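Local coordinates for HemO (Neisseria meningitidis, PDB 1J77), which binds heme and, as a heme oxygenase family member, probably cleaves its porphyrin ring oxidatively to biliverdin, releasing iron and carbon monoxide, at residues F11-T19 against E170-F181; R77-L88 against Y133-A143. One frame throughout, in Å; residues are numbered along the deposited sequence. Where two conformers were deposited one is given.

Contact 1 of 2, residues F11-T19 against E170-F181. With HEM (protoporphyrin IX containing Fe), chain B.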
loop_
_atom_site.group_PDB
_atom_site.type_symbol
_atom_site.label_atom_id
_atom_site.label_comp_id
_atom_site.label_asym_id
_atom_site.label_seq_id
_atom_site.Cartn_x
_atom_site.Cartn_y
_atom_site.Cartn_z
ATOM N N PHE A 11 2.814 -9.689 17.176
ATOM C CA PHE A 11 3.293 -9.779 15.799
ATOM C C PHE A 11 3.105 -8.464 15.065
ATOM O O PHE A 11 4.051 -7.928 14.451
ATOM C CB PHE A 11 2.521 -10.901 15.086
ATOM C CG PHE A 11 2.866 -11.076 13.611
ATOM C CD1 PHE A 11 4.176 -11.011 13.154
ATOM C CD2 PHE A 11 1.860 -11.334 12.708
ATOM C CE1 PHE A 11 4.464 -11.206 11.798
ATOM C CE2 PHE A 11 2.133 -11.519 11.358
ATOM C CZ PHE A 11 3.436 -11.474 10.902
ATOM N N ALA A 12 1.899 -7.936 15.128
ATOM C CA ALA A 12 1.544 -6.704 14.458
ATOM C C ALA A 12 2.389 -5.560 14.975
ATOM O O ALA A 12 2.743 -4.664 14.200
ATOM C CB ALA A 12 0.034 -6.422 14.645
ATOM N N LYS A 13 2.769 -5.592 16.253
ATOM C CA LYS A 13 3.584 -4.502 16.832
ATOM C C LYS A 13 5.031 -4.628 16.446
ATOM O O LYS A 13 5.763 -3.628 16.414
ATOM C CB LYS A 13 3.474 -4.500 18.373
ATOM C CG LYS A 13 2.222 -3.879 18.824
ATOM C CD LYS A 13 2.001 -3.974 20.327
ATOM C CE LYS A 13 0.752 -3.202 20.704
ATOM N NZ LYS A 13 0.350 -3.448 22.125
ATOM N N ARG A 14 5.486 -5.839 16.204
ATOM C CA ARG A 14 6.838 -6.069 15.820
ATOM C C ARG A 14 6.983 -5.651 14.348
ATOM O O ARG A 14 7.996 -5.012 13.971
ATOM C CB ARG A 14 7.233 -7.505 16.083
ATOM C CG ARG A 14 7.202 -7.837 17.604
ATOM C CD ARG A 14 7.962 -9.099 17.991
ATOM N NE ARG A 14 7.182 -10.335 17.844
ATOM C CZ ARG A 14 6.245 -10.743 18.712
ATOM N NH1 ARG A 14 5.577 -11.878 18.510
ATOM N NH2 ARG A 14 5.938 -10.000 19.758
ATOM N N LEU A 15 5.969 -5.957 13.535
ATOM C CA LEU A 15 5.951 -5.540 12.134
ATOM C C LEU A 15 6.102 -4.026 12.088
ATOM O O LEU A 15 6.963 -3.499 11.347
ATOM C CB LEU A 15 4.636 -5.958 11.461
ATOM C CG LEU A 15 4.636 -7.376 10.888
ATOM C CD1 LEU A 15 3.252 -7.849 10.704
ATOM C CD2 LEU A 15 5.372 -7.396 9.586
ATOM N N LYS A 16 5.245 -3.320 12.827
ATOM C CA LYS A 16 5.288 -1.839 12.885
ATOM C C LYS A 16 6.650 -1.344 13.333
ATOM O O LYS A 16 7.246 -0.465 12.704
ATOM C CB LYS A 16 4.239 -1.293 13.868
ATOM C CG LYS A 16 4.145 0.243 13.904
ATOM C CD LYS A 16 3.013 0.690 14.815
ATOM C CE LYS A 16 3.089 2.171 15.158
ATOM N NZ LYS A 16 2.708 3.010 13.997
ATOM N N ALA A 17 7.142 -1.846 14.453
ATOM C CA ALA A 17 8.460 -1.438 14.983
ATOM C C ALA A 17 9.591 -1.565 13.983
ATOM O O ALA A 17 10.376 -0.609 13.800
ATOM C CB ALA A 17 8.802 -2.243 16.266
ATOM N N ASP A 18 9.675 -2.715 13.326
ATOM C CA ASP A 18 10.759 -3.053 12.437
ATOM C C ASP A 18 10.640 -2.314 11.090
ATOM O O ASP A 18 11.593 -2.336 10.340
ATOM C CB ASP A 18 10.898 -4.596 12.198
ATOM C CG ASP A 18 11.315 -5.369 13.433
ATOM O OD1 ASP A 18 11.697 -4.736 14.432
ATOM O OD2 ASP A 18 11.328 -6.624 13.450
ATOM N N THR A 19 9.481 -1.727 10.791
ATOM C CA THR A 19 9.264 -1.052 9.477
ATOM C C THR A 19 8.882 0.419 9.524
ATOM O O THR A 19 8.607 1.028 8.472
ATOM C CB THR A 19 8.225 -1.784 8.559
ATOM O OG1 THR A 19 6.914 -1.788 9.138
ATOM C CG2 THR A 19 8.575 -3.240 8.356
ATOM N N GLU A 170 7.526 -15.205 11.585
ATOM C CA GLU A 170 7.348 -13.754 11.729
ATOM C C GLU A 170 8.515 -13.040 11.086
ATOM O O GLU A 170 8.339 -12.021 10.431
ATOM C CB GLU A 170 7.335 -13.334 13.199
ATOM C CG GLU A 170 6.054 -13.553 13.946
ATOM C CD GLU A 170 6.097 -12.898 15.320
ATOM O OE1 GLU A 170 6.481 -11.703 15.424
ATOM O OE2 GLU A 170 5.769 -13.589 16.297
ATOM N N ALA A 171 9.726 -13.535 11.318
ATOM C CA ALA A 171 10.908 -12.918 10.737
ATOM C C ALA A 171 10.803 -12.820 9.220
ATOM O O ALA A 171 11.131 -11.792 8.628
ATOM C CB ALA A 171 12.192 -13.682 11.158
ATOM N N GLU A 172 10.327 -13.884 8.583
ATOM C CA GLU A 172 10.183 -13.933 7.138
ATOM C C GLU A 172 9.117 -12.950 6.702
ATOM O O GLU A 172 9.302 -12.209 5.726
ATOM C CB GLU A 172 9.827 -15.351 6.701
ATOM C CG GLU A 172 10.889 -16.353 7.143
ATOM C CD GLU A 172 10.612 -17.800 6.782
ATOM O OE1 GLU A 172 9.510 -18.132 6.276
ATOM O OE2 GLU A 172 11.545 -18.628 7.028
ATOM N N ALA A 173 8.026 -12.908 7.441
ATOM C CA ALA A 173 6.951 -11.936 7.161
ATOM C C ALA A 173 7.453 -10.492 7.272
ATOM O O ALA A 173 7.117 -9.649 6.444
ATOM C CB ALA A 173 5.792 -12.136 8.072
ATOM N N ILE A 174 8.205 -10.191 8.328
ATOM C CA ILE A 174 8.764 -8.844 8.460
ATOM C C ILE A 174 9.709 -8.522 7.300
ATOM O O ILE A 174 9.688 -7.401 6.737
ATOM C CB ILE A 174 9.512 -8.723 9.810
ATOM C CG1 ILE A 174 8.507 -8.749 10.917
ATOM C CG2 ILE A 174 10.280 -7.434 9.868
ATOM C CD1 ILE A 174 9.165 -9.131 12.218
ATOM N N GLN A 175 10.552 -9.456 6.910
ATOM C CA GLN A 175 11.367 -9.257 5.723
ATOM C C GLN A 175 10.492 -8.989 4.483
ATOM O O GLN A 175 10.857 -8.138 3.693
ATOM C CB GLN A 175 12.326 -10.414 5.473
ATOM C CG GLN A 175 13.221 -10.237 4.274
ATOM C CD GLN A 175 14.159 -9.034 4.395
ATOM O OE1 GLN A 175 14.517 -8.596 5.518
ATOM N NE2 GLN A 175 14.589 -8.527 3.250
ATOM N N GLY A 176 9.390 -9.724 4.320
ATOM C CA GLY A 176 8.418 -9.478 3.264
ATOM C C GLY A 176 7.947 -8.018 3.284
ATOM O O GLY A 176 7.897 -7.395 2.237
ATOM N N ALA A 177 7.536 -7.518 4.435
ATOM C CA ALA A 177 7.089 -6.131 4.597
ATOM C C ALA A 177 8.206 -5.134 4.218
ATOM O O ALA A 177 7.960 -4.189 3.463
ATOM C CB ALA A 177 6.584 -5.881 6.043
ATOM N N ARG A 178 9.439 -5.417 4.608
ATOM C CA ARG A 178 10.567 -4.553 4.208
ATOM C C ARG A 178 10.655 -4.513 2.655
ATOM O O ARG A 178 10.839 -3.456 2.043
ATOM C CB ARG A 178 11.912 -5.039 4.822
ATOM C CG ARG A 178 12.021 -4.847 6.332
ATOM C CD ARG A 178 13.318 -5.288 6.952
ATOM N NE ARG A 178 13.315 -4.827 8.330
ATOM C CZ ARG A 178 14.110 -5.275 9.282
ATOM N NH1 ARG A 178 14.999 -6.221 9.020
ATOM N NH2 ARG A 178 14.003 -4.761 10.505
ATOM N N GLU A 179 10.534 -5.683 2.034
ATOM C CA GLU A 179 10.605 -5.812 0.592
ATOM C C GLU A 179 9.441 -5.157 -0.134
ATOM O O GLU A 179 9.652 -4.588 -1.213
ATOM C CB GLU A 179 10.805 -7.264 0.164
ATOM C CG GLU A 179 12.161 -7.811 0.621
ATOM C CD GLU A 179 12.365 -9.285 0.371
ATOM O OE1 GLU A 179 11.679 -9.842 -0.503
ATOM O OE2 GLU A 179 13.279 -9.848 1.004
ATOM N N ALA A 180 8.239 -5.169 0.450
ATOM C CA ALA A 180 7.038 -4.495 -0.133
ATOM C C ALA A 180 7.259 -2.986 -0.148
ATOM O O ALA A 180 7.045 -2.347 -1.175
ATOM C CB ALA A 180 5.852 -4.821 0.614
ATOM N N PHE A 181 7.757 -2.453 0.967
ATOM C CA PHE A 181 8.070 -1.021 0.998
ATOM C C PHE A 181 9.150 -0.679 0.020
ATOM O O PHE A 181 9.086 0.363 -0.634
ATOM C CB PHE A 181 8.484 -0.543 2.398
ATOM C CG PHE A 181 7.344 -0.322 3.390
ATOM C CD1 PHE A 181 7.284 -1.065 4.586
ATOM C CD2 PHE A 181 6.351 0.632 3.176
ATOM C CE1 PHE A 181 6.295 -0.838 5.506
ATOM C CE2 PHE A 181 5.382 0.858 4.121
ATOM C CZ PHE A 181 5.333 0.088 5.287
HETATM C CHA HEM B . 0.203 3.752 8.805
HETATM C CHB HEM B . 0.775 8.127 6.808
HETATM C CHC HEM B . 1.985 6.019 2.578
HETATM C CHD HEM B . 1.875 1.651 4.743
HETATM C C1A HEM B . 0.161 5.110 8.600
HETATM C C2A HEM B . -0.376 6.118 9.543
HETATM C C3A HEM B . -0.203 7.305 8.965
HETATM C C4A HEM B . 0.444 7.125 7.673
HETATM C CMA HEM B . -0.610 8.670 9.573
HETATM C CAA HEM B . -1.079 5.904 10.914
HETATM C CBA HEM B . -2.591 5.889 10.688
HETATM C CGA HEM B . -3.352 5.538 11.952
HETATM O O1A HEM B . -2.727 4.953 12.885
HETATM O O2A HEM B . -4.575 5.869 12.014
HETATM C C1B HEM B . 1.147 7.954 5.483
HETATM C C2B HEM B . 1.343 9.015 4.535
HETATM C C3B HEM B . 1.716 8.442 3.355
HETATM C C4B HEM B . 1.683 6.993 3.542
HETATM C CMB HEM B . 1.142 10.503 4.920
HETATM C CAB HEM B . 1.992 9.130 2.016
HETATM C CBB HEM B . 2.567 10.326 1.955
HETATM C C1C HEM B . 2.000 4.666 2.793
HETATM C C2C HEM B . 2.221 3.641 1.773
HETATM C C3C HEM B . 2.250 2.451 2.392
HETATM C C4C HEM B . 1.941 2.633 3.784
HETATM C CMC HEM B . 2.517 3.958 0.300
HETATM C CAC HEM B . 2.477 1.072 1.787
HETATM C CBC HEM B . 3.071 0.961 0.602
HETATM C C1D HEM B . 1.430 1.859 6.011
HETATM C C2D HEM B . 1.278 0.784 6.956
HETATM C C3D HEM B . 0.786 1.415 8.220
HETATM C C4D HEM B . 0.671 2.818 7.902
HETATM C CMD HEM B . 1.587 -0.691 6.692
HETATM C CAD HEM B . 0.392 0.743 9.535
HETATM C CBD HEM B . 1.365 1.014 10.644
HETATM C CGD HEM B . 0.867 0.180 11.802
HETATM O O1D HEM B . 1.258 -1.010 11.872
HETATM O O2D HEM B . 0.134 0.727 12.683
HETATM N NA HEM B . 0.630 5.766 7.487
HETATM N NB HEM B . 1.402 6.742 4.858
HETATM N NC HEM B . 1.822 4.002 3.971
HETATM N ND HEM B . 1.069 3.086 6.585
HETATM FE FE HEM B . 1.330 4.901 5.775
HETATM O O HOH W 1 -0.514 4.700 5.167
#
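Arg14 NH1 gives a nearly straight bond (2.8 Å, 168°) to Glu170 OE2, meeting its syn lone pair in the guanidinium plane. Arg14 NE reaches Glu170 OE1 (2.9 Å), also syn but tilted from that plane and more bent. The guanidinium thus grips the carboxylate side-on, one oxygen to each nitrogen, while Arg14 NH2 turns to the carbonyl of Ala8. On its way to this salt bridge, Glu170 slides past the Phe11 ring, CG lying 3.3 Å from CD1 of Phe11; the far corner of that ring meets Ala173 edge-on (CZ to CB 3.7 Å). One helical turn further on, Leu15 puts CD2 against CG1 of Ile174 (3.7 Å) and against Ala177 CB. The helix segments cross at 42°, and Thr19 still reaches the other segment. Its OG1, between backbone N and carbonyl carbon (chi1 64°), turns back to donate a hydrogen bond to Leu15 O, leaving CG2 to face Ala177 CB (4.0 Å) and CB to pack on CE1 of the Phe181 ring. Nearer solvent, Arg178 NH2 makes a weak hydrogen bond to Asp18 O. Beyond Thr19, Phe181 presents its edge to the porphyrin, with CE2 3.6 Å from meso carbon CHD, and Lys16 lies along one propionate. Helix 11-32 also supplies His23, the axial iron ligand, so the contact helps form the proximal side of the pocket. Buried Glu170 has both oxygens paired, which would probably keep it ionised, while the apolar seam continues the packing to the heme edge.

Contact 2 of 2, residues R77-L88 against Y133-A143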
loop_
_atom_site.group_PDB
_atom_site.type_symbol
_atom_site.label_atom_id
_atom_site.label_comp_id
_atom_site.label_asym_id
_atom_site.label_seq_id
_atom_site.Cartn_x
_atom_site.Cartn_y
_atom_site.Cartn_z
ATOM N N ARG A 77 -7.844 -3.159 -3.223
ATOM C CA ARG A 77 -8.132 -1.847 -3.806
ATOM C C ARG A 77 -7.730 -1.670 -5.266
ATOM O O ARG A 77 -7.805 -0.604 -5.834
ATOM C CB ARG A 77 -7.377 -0.783 -3.017
ATOM C CG ARG A 77 -7.637 -0.773 -1.551
ATOM C CD ARG A 77 -8.970 -0.253 -1.203
ATOM N NE ARG A 77 -9.013 0.195 0.184
ATOM C CZ ARG A 77 -10.121 0.271 0.905
ATOM N NH1 ARG A 77 -11.288 -0.080 0.379
ATOM N NH2 ARG A 77 -10.071 0.702 2.157
ATOM N N TYR A 78 -7.251 -2.723 -5.899
ATOM C CA TYR A 78 -6.854 -2.602 -7.274
ATOM C C TYR A 78 -7.971 -2.161 -8.187
ATOM O O TYR A 78 -7.770 -1.317 -9.047
ATOM C CB TYR A 78 -6.264 -3.950 -7.709
ATOM C CG TYR A 78 -5.772 -4.070 -9.129
ATOM C CD1 TYR A 78 -4.975 -3.121 -9.725
ATOM C CD2 TYR A 78 -6.077 -5.216 -9.852
ATOM C CE1 TYR A 78 -4.550 -3.260 -10.987
ATOM C CE2 TYR A 78 -5.623 -5.387 -11.136
ATOM C CZ TYR A 78 -4.875 -4.416 -11.705
ATOM O OH TYR A 78 -4.445 -4.607 -12.994
ATOM N N ASP A 79 -9.156 -2.718 -8.008
ATOM C CA ASP A 79 -10.270 -2.315 -8.848
ATOM C C ASP A 79 -10.550 -0.800 -8.692
ATOM O O ASP A 79 -10.725 -0.076 -9.695
ATOM C CB ASP A 79 -11.537 -3.138 -8.514
ATOM C CG ASP A 79 -11.482 -4.594 -8.982
ATOM O OD1 ASP A 79 -10.830 -4.914 -10.021
ATOM O OD2 ASP A 79 -12.143 -5.480 -8.354
ATOM N N ALA A 80 -10.501 -0.334 -7.441
ATOM C CA ALA A 80 -10.777 1.083 -7.131
ATOM C C ALA A 80 -9.732 1.992 -7.773
ATOM O O ALA A 80 -10.101 2.969 -8.395
ATOM C CB ALA A 80 -10.877 1.297 -5.619
ATOM N N VAL A 81 -8.434 1.691 -7.644
ATOM C CA VAL A 81 -7.399 2.505 -8.311
ATOM C C VAL A 81 -7.578 2.500 -9.828
ATOM O O VAL A 81 -7.338 3.478 -10.502
ATOM C CB VAL A 81 -5.918 2.007 -8.082
ATOM C CG1 VAL A 81 -4.908 3.019 -8.658
ATOM C CG2 VAL A 81 -5.613 1.828 -6.656
ATOM N N THR A 82 -7.966 1.368 -10.387
ATOM C CA THR A 82 -8.115 1.287 -11.810
ATOM C C THR A 82 -9.314 2.146 -12.276
ATOM O O THR A 82 -9.285 2.723 -13.357
ATOM C CB THR A 82 -8.335 -0.177 -12.212
ATOM O OG1 THR A 82 -7.132 -0.935 -11.994
ATOM C CG2 THR A 82 -8.582 -0.258 -13.668
ATOM N N GLN A 83 -10.364 2.194 -11.469
ATOM C CA GLN A 83 -11.513 3.059 -11.771
ATOM C C GLN A 83 -11.099 4.546 -11.601
ATOM O O GLN A 83 -11.535 5.434 -12.341
ATOM C CB GLN A 83 -12.683 2.716 -10.841
ATOM C CG GLN A 83 -13.916 3.580 -11.070
ATOM C CD GLN A 83 -14.579 3.418 -12.436
ATOM O OE1 GLN A 83 -14.491 4.298 -13.305
ATOM N NE2 GLN A 83 -15.287 2.323 -12.598
ATOM N N ASP A 84 -10.245 4.835 -10.627
ATOM C CA ASP A 84 -9.776 6.204 -10.485
ATOM C C ASP A 84 -9.032 6.637 -11.732
ATOM O O ASP A 84 -9.156 7.792 -12.169
ATOM C CB ASP A 84 -8.841 6.311 -9.272
ATOM C CG ASP A 84 -9.581 6.302 -7.954
ATOM O OD1 ASP A 84 -10.782 6.705 -7.928
ATOM O OD2 ASP A 84 -9.069 5.898 -6.881
ATOM N N LEU A 85 -8.222 5.740 -12.300
ATOM C CA LEU A 85 -7.504 5.999 -13.543
ATOM C C LEU A 85 -8.507 6.308 -14.643
ATOM O O LEU A 85 -8.348 7.284 -15.364
ATOM C CB LEU A 85 -6.564 4.835 -13.949
ATOM C CG LEU A 85 -5.157 4.746 -13.301
ATOM C CD1 LEU A 85 -4.552 3.367 -13.507
ATOM C CD2 LEU A 85 -4.234 5.806 -13.870
ATOM N N LYS A 86 -9.531 5.464 -14.760
ATOM C CA LYS A 86 -10.609 5.670 -15.763
ATOM C C LYS A 86 -11.226 7.063 -15.647
ATOM O O LYS A 86 -11.392 7.771 -16.667
ATOM C CB LYS A 86 -11.679 4.583 -15.640
ATOM C CG LYS A 86 -12.735 4.622 -16.747
ATOM C CD LYS A 86 -13.674 3.413 -16.671
ATOM C CE LYS A 86 -14.672 3.375 -17.845
ATOM N NZ LYS A 86 -15.690 2.279 -17.677
ATOM N N ASP A 87 -11.577 7.433 -14.428
ATOM C CA ASP A 87 -12.142 8.735 -14.133
ATOM C C ASP A 87 -11.241 9.818 -14.692
ATOM O O ASP A 87 -11.725 10.840 -15.220
ATOM C CB ASP A 87 -12.294 8.957 -12.632
ATOM C CG ASP A 87 -13.248 8.017 -11.979
ATOM O OD1 ASP A 87 -14.129 7.408 -12.682
ATOM O OD2 ASP A 87 -13.213 7.833 -10.737
ATOM N N LEU A 88 -9.928 9.630 -14.548
ATOM C CA LEU A 88 -8.974 10.644 -15.002
ATOM C C LEU A 88 -8.641 10.523 -16.498
ATOM O O LEU A 88 -7.750 11.192 -17.005
ATOM C CB LEU A 88 -7.713 10.631 -14.133
ATOM C CG LEU A 88 -7.729 11.463 -12.830
ATOM C CD1 LEU A 88 -7.684 12.918 -13.143
ATOM C CD2 LEU A 88 -8.929 11.192 -11.957
ATOM N N TYR A 133 -11.131 15.617 -6.253
ATOM C CA TYR A 133 -11.212 14.167 -6.380
ATOM C C TYR A 133 -11.685 13.550 -5.058
ATOM O O TYR A 133 -11.020 13.710 -4.019
ATOM C CB TYR A 133 -9.851 13.577 -6.736
ATOM C CG TYR A 133 -9.259 14.074 -8.030
ATOM C CD1 TYR A 133 -7.894 14.290 -8.151
ATOM C CD2 TYR A 133 -10.053 14.303 -9.139
ATOM C CE1 TYR A 133 -7.338 14.752 -9.342
ATOM C CE2 TYR A 133 -9.499 14.744 -10.347
ATOM C CZ TYR A 133 -8.157 14.988 -10.439
ATOM O OH TYR A 133 -7.635 15.434 -11.647
ATOM N N ASN A 134 -12.797 12.818 -5.099
ATOM C CA ASN A 134 -13.371 12.212 -3.900
ATOM C C ASN A 134 -13.624 10.693 -4.057
ATOM O O ASN A 134 -13.131 10.064 -4.981
ATOM C CB ASN A 134 -14.678 12.915 -3.573
ATOM C CG ASN A 134 -15.547 13.070 -4.789
ATOM O OD1 ASN A 134 -15.910 12.092 -5.425
ATOM N ND2 ASN A 134 -15.836 14.309 -5.159
ATOM N N GLY A 135 -14.372 10.124 -3.119
ATOM C CA GLY A 135 -14.632 8.697 -3.098
ATOM C C GLY A 135 -15.491 8.170 -4.217
ATOM O O GLY A 135 -15.655 6.949 -4.352
ATOM N N GLU A 136 -16.019 9.076 -5.031
ATOM C CA GLU A 136 -16.835 8.687 -6.170
ATOM C C GLU A 136 -16.174 9.018 -7.490
ATOM O O GLU A 136 -16.715 8.666 -8.537
ATOM C CB GLU A 136 -18.214 9.387 -6.144
ATOM C CG GLU A 136 -18.901 9.409 -4.787
ATOM C CD GLU A 136 -19.439 8.065 -4.324
ATOM O OE1 GLU A 136 -19.596 7.128 -5.141
ATOM O OE2 GLU A 136 -19.725 7.949 -3.105
ATOM N N HIS A 137 -15.035 9.715 -7.457
ATOM C CA HIS A 137 -14.383 10.160 -8.688
ATOM C C HIS A 137 -12.927 10.510 -8.407
ATOM O O HIS A 137 -12.669 11.430 -7.643
ATOM C CB HIS A 137 -15.113 11.403 -9.202
ATOM C CG HIS A 137 -14.559 11.946 -10.474
ATOM N ND1 HIS A 137 -14.755 11.337 -11.694
ATOM C CD2 HIS A 137 -13.801 13.043 -10.715
ATOM C CE1 HIS A 137 -14.144 12.041 -12.633
ATOM N NE2 HIS A 137 -13.554 13.074 -12.065
ATOM N N GLY A 138 -11.993 9.753 -8.980
ATOM C CA GLY A 138 -10.558 10.028 -8.817
ATOM C C GLY A 138 -9.853 9.596 -7.548
ATOM O O GLY A 138 -8.657 9.323 -7.599
ATOM N N ALA A 139 -10.562 9.490 -6.432
ATOM C CA ALA A 139 -9.944 9.092 -5.145
ATOM C C ALA A 139 -10.699 7.947 -4.427
ATOM O O ALA A 139 -10.726 7.837 -3.201
ATOM C CB ALA A 139 -9.763 10.320 -4.230
ATOM N N ARG A 140 -11.369 7.130 -5.226
ATOM C CA ARG A 140 -12.095 5.957 -4.717
ATOM C C ARG A 140 -11.193 5.043 -3.877
ATOM O O ARG A 140 -11.601 4.547 -2.805
ATOM C CB ARG A 140 -12.648 5.214 -5.947
ATOM C CG ARG A 140 -13.491 6.074 -7.001
ATOM C CD ARG A 140 -13.633 5.383 -8.360
ATOM N NE ARG A 140 -14.443 6.090 -9.345
ATOM C CZ ARG A 140 -15.769 5.991 -9.483
ATOM N NH1 ARG A 140 -16.487 5.240 -8.687
ATOM N NH2 ARG A 140 -16.396 6.645 -10.434
ATOM N N HIS A 141 -9.965 4.827 -4.355
ATOM C CA HIS A 141 -9.018 3.924 -3.667
ATOM C C HIS A 141 -8.504 4.423 -2.331
ATOM O O HIS A 141 -8.037 3.624 -1.500
ATOM C CB HIS A 141 -7.860 3.532 -4.585
ATOM C CG HIS A 141 -6.736 4.513 -4.618
ATOM N ND1 HIS A 141 -6.703 5.587 -5.474
ATOM C CD2 HIS A 141 -5.572 4.533 -3.930
ATOM C CE1 HIS A 141 -5.559 6.241 -5.299
ATOM N NE2 HIS A 141 -4.867 5.628 -4.359
ATOM N N LEU A 142 -8.701 5.723 -2.081
ATOM C CA LEU A 142 -8.254 6.366 -0.846
ATOM C C LEU A 142 -9.354 6.588 0.159
ATOM O O LEU A 142 -9.094 6.926 1.307
ATOM C CB LEU A 142 -7.611 7.727 -1.169
ATOM C CG LEU A 142 -6.321 7.748 -2.001
ATOM C CD1 LEU A 142 -5.891 9.181 -2.443
ATOM C CD2 LEU A 142 -5.190 7.091 -1.282
ATOM N N ALA A 143 -10.591 6.352 -0.258
ATOM C CA ALA A 143 -11.716 6.538 0.644
ATOM C C ALA A 143 -11.650 5.541 1.805
ATOM O O ALA A 143 -11.084 4.429 1.694
ATOM C CB ALA A 143 -12.979 6.395 -0.111
#
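Helix 78-87 runs beside the irregular 133-143 loop, Asp84 and Gly138 coming within 4.2 Å at their CA atoms and Ala80 facing His141. Asp84 is buried and receives the loop with both oxygens: OD1 accepts Arg140 N (2.8 Å), while OD2 takes His141 N on its syn side (2.9 Å, 171°) and His141 ND1 on its anti side (2.8 Å). The last bond lies in the imidazole plane, which fixes how the ring is turned; CG2 of Val81 packs on His141 CB (3.5 Å). One turn along, Asp87 OD2 accepts Gly138 N (2.9 Å). Arg140, modelled in two conformers, appears to grip Asp87 side-on through NE and NH2, though the detail is doubtful. Gly138 (phi 80°) brings the loop against Leu88, its CA 3.7 Å from Leu88 CD2, which stands over a face of the Tyr133 ring. Two acidic side chains thus hold the loop by its backbone N-H groups. Helix 39-60 borders the contact, Gln49 bonding His141 NE2 and Tyr42 stacking on Tyr133, while helix 122-129 meets the loop through Phe125, which touches Ala139, Leu142 and Ala143.

Overall arrangement
The two contacts lie on opposite sides of the centre of this all-helical chain, their own centres about 28 Å apart and their nearest atoms about 13 Å apart, without touching. In sequence, residues 11-19 come first, then both segments of contact 2, then 170-181, so contact 1 joins parts far apart in sequence, with contact 2 made entirely within the chain between them. Contact 1 pairs the long helices 11-32 and 167-192 at the heme; contact 2 ties short helix 78-87 to the loop leading towards helix 149-162. No helix is shared. One contact therefore helps shape the heme pocket, whereas the other is structural packing away from the annotated binding residues.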